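Local coordinates for glycoside hydrolase family 16 protein (Akkermansia muciniphila, PDB 6T2N) that probably acts as an endo-beta-galactosidase of family 16 that cuts inside the O-glycan chains of mucin to start their breakdown, at residues A152-T157 and V292-D297. Sequence-based numbering, arbitrary orientation.
Sequences AKVPKT and VKFLID. With CA (calcium ion), chain C.
An antiparallel strand pair in the beta-sandwich (jelly-roll) fold of family 16 glycoside hydrolases joins the end of strand 146-153 to the start of strand 292-302, and the second strand leads directly into a calcium site. Lys153 and Leu295 form the hydrogen-bonded pair: Lys153 N donates a hydrogen bond to Leu295 O (2.9 Å), lying in the plane of that carbonyl, and Leu295 N returns a straighter bond to Lys153 O at 3.2 Å. Beside them Ala152 and Ile296 make a non-hydrogen-bonded pair, where Ala152 CA also approaches Leu295 O in a CA-H...O contact. After Lys153 the 152-157 segment leaves the sheet as a loop, while strand 292-302 continues its pairing with strand 99-104 along its other edge.

Phe294 packs where the loop leaves the sheet. With CG anti to the backbone N (chi1 -178°), its ring extends alongside Val154, toward the opposing sheet, and Val154 CG1 lies 3.5 Å from Phe294 CE1. Ala152 CB approaches the same ring atom obliquely, Pro155 CD rests 3.9 Å from Phe294 CB, and Lys153 O meets the ring in plane, at its edge. Pro162 and Leu183, from the opposing sheet, also touch Phe294, which places the ring in the interior of the sandwich. Cutting Phe294 back to an alanine is likely to leave Val154 CG1 and Ala152 CB without their shared aromatic partner and to open a gap toward Pro162 and Leu183. Farther along the loop, Thr157 CG2 packs against Val292 CG2 at 3.8 Å. On the outer side, the amine of Lys293 forms a salt bridge with Glu96. At the far end Asp297 grips the calcium ion twice, through its backbone O at 2.6 Å and its carboxylate OD1 at 2.7 Å, with Glu59 O and Gly98 O as further ligands.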
loop_
_atom_site.group_PDB
_atom_site.type_symbol
_atom_site.label_atom_id
_atom_site.label_comp_id
_atom_site.label_asym_id
_atom_site.label_seq_id
_atom_site.Cartn_x
_atom_site.Cartn_y
_atom_site.Cartn_z
ATOM N N ALA A 152 10.099 -6.646 -3.208
ATOM C CA ALA A 152 10.339 -5.312 -3.811
ATOM C C ALA A 152 11.704 -4.709 -3.436
ATOM O O ALA A 152 12.122 -4.720 -2.237
ATOM C CB ALA A 152 9.207 -4.385 -3.426
ATOM N N LYS A 153 12.347 -4.117 -4.440
ATOM C CA LYS A 153 13.522 -3.233 -4.269
ATOM C C LYS A 153 13.041 -1.785 -4.285
ATOM O O LYS A 153 12.175 -1.470 -5.096
ATOM C CB LYS A 153 14.526 -3.422 -5.400
ATOM C CG LYS A 153 15.940 -3.075 -4.969
ATOM C CD LYS A 153 17.039 -3.403 -5.964
ATOM C CE LYS A 153 17.621 -2.115 -6.503
ATOM N NZ LYS A 153 18.737 -2.370 -7.435
ATOM N N VAL A 154 13.548 -0.941 -3.396
ATOM C CA VAL A 154 13.015 0.443 -3.251
ATOM C C VAL A 154 14.051 1.404 -3.798
ATOM O O VAL A 154 15.267 1.162 -3.721
ATOM C CB VAL A 154 12.607 0.862 -1.819
ATOM C CG1 VAL A 154 11.378 0.102 -1.336
ATOM C CG2 VAL A 154 13.732 0.804 -0.784
ATOM N N PRO A 155 13.558 2.529 -4.365
ATOM C CA PRO A 155 14.432 3.555 -4.927
ATOM C C PRO A 155 15.131 4.200 -3.738
ATOM O O PRO A 155 14.710 3.957 -2.672
ATOM C CB PRO A 155 13.449 4.502 -5.608
ATOM C CG PRO A 155 12.179 4.344 -4.778
ATOM C CD PRO A 155 12.124 2.862 -4.501
ATOM N N LYS A 156 16.154 5.005 -3.967
ATOM C CA LYS A 156 16.769 5.833 -2.895
ATOM C C LYS A 156 17.240 7.143 -3.536
ATOM O O LYS A 156 18.219 7.098 -4.330
ATOM C CB LYS A 156 17.910 5.084 -2.198
ATOM C CG LYS A 156 18.806 5.950 -1.330
ATOM C CD LYS A 156 19.929 5.218 -0.665
ATOM C CE LYS A 156 20.381 5.941 0.582
ATOM N NZ LYS A 156 21.798 5.660 0.899
ATOM N N THR A 157 16.547 8.231 -3.181
ATOM C CA THR A 157 16.812 9.643 -3.548
ATOM C C THR A 157 15.971 10.537 -2.619
ATOM O O THR A 157 15.034 10.029 -1.943
ATOM C CB THR A 157 16.538 9.836 -5.045
ATOM O OG1 THR A 157 17.293 10.931 -5.576
ATOM C CG2 THR A 157 15.072 10.048 -5.343
ATOM N N VAL A 292 13.833 7.638 -11.068
ATOM C CA VAL A 292 14.076 6.636 -10.014
ATOM C C VAL A 292 12.981 5.599 -10.236
ATOM O O VAL A 292 11.921 6.008 -10.844
ATOM C CB VAL A 292 14.111 7.439 -8.707
ATOM C CG1 VAL A 292 13.222 6.907 -7.614
ATOM C CG2 VAL A 292 15.536 7.607 -8.252
ATOM N N LYS A 293 13.275 4.335 -9.887
ATOM C CA LYS A 293 12.355 3.165 -10.052
ATOM C C LYS A 293 12.007 2.436 -8.725
ATOM O O LYS A 293 12.859 2.253 -7.863
ATOM C CB LYS A 293 13.020 2.186 -11.017
ATOM C CG LYS A 293 13.207 2.679 -12.433
ATOM C CD LYS A 293 13.800 1.626 -13.368
ATOM C CE LYS A 293 14.387 2.238 -14.631
ATOM N NZ LYS A 293 14.869 1.207 -15.585
ATOM N N PHE A 294 10.795 1.931 -8.625
ATOM C CA PHE A 294 10.351 1.033 -7.528
ATOM C C PHE A 294 10.002 -0.267 -8.242
ATOM O O PHE A 294 9.136 -0.187 -9.189
ATOM C CB PHE A 294 9.167 1.639 -6.746
ATOM C CG PHE A 294 8.596 0.904 -5.559
ATOM C CD1 PHE A 294 9.353 0.060 -4.773
ATOM C CD2 PHE A 294 7.312 1.185 -5.132
ATOM C CE1 PHE A 294 8.834 -0.531 -3.624
ATOM C CE2 PHE A 294 6.791 0.596 -3.989
ATOM C CZ PHE A 294 7.547 -0.293 -3.262
ATOM N N LEU A 295 10.698 -1.357 -7.883
ATOM C CA LEU A 295 10.549 -2.663 -8.551
ATOM C C LEU A 295 9.799 -3.602 -7.621
ATOM O O LEU A 295 10.281 -3.809 -6.470
ATOM C CB LEU A 295 11.945 -3.195 -8.867
ATOM C CG LEU A 295 12.785 -2.249 -9.719
ATOM C CD1 LEU A 295 14.128 -2.853 -10.034
ATOM C CD2 LEU A 295 12.047 -1.880 -11.000
ATOM N N ILE A 296 8.681 -4.161 -8.081
ATOM C CA ILE A 296 7.988 -5.249 -7.326
ATOM C C ILE A 296 8.260 -6.551 -8.074
ATOM O O ILE A 296 7.720 -6.720 -9.200
ATOM C CB ILE A 296 6.476 -4.989 -7.186
ATOM C CG1 ILE A 296 6.187 -3.773 -6.320
ATOM C CG2 ILE A 296 5.782 -6.211 -6.659
ATOM C CD1 ILE A 296 5.998 -2.528 -7.112
ATOM N N ASP A 297 9.055 -7.441 -7.495
ATOM C CA ASP A 297 9.264 -8.757 -8.148
ATOM C C ASP A 297 7.932 -9.533 -8.137
ATOM O O ASP A 297 7.550 -10.055 -9.167
ATOM C CB ASP A 297 10.477 -9.486 -7.573
ATOM C CG ASP A 297 10.909 -10.673 -8.412
ATOM O OD1 ASP A 297 10.968 -10.567 -9.667
ATOM O OD2 ASP A 297 11.205 -11.689 -7.808
HETATM CA CA CA C . 8.759 -11.543 -10.951
#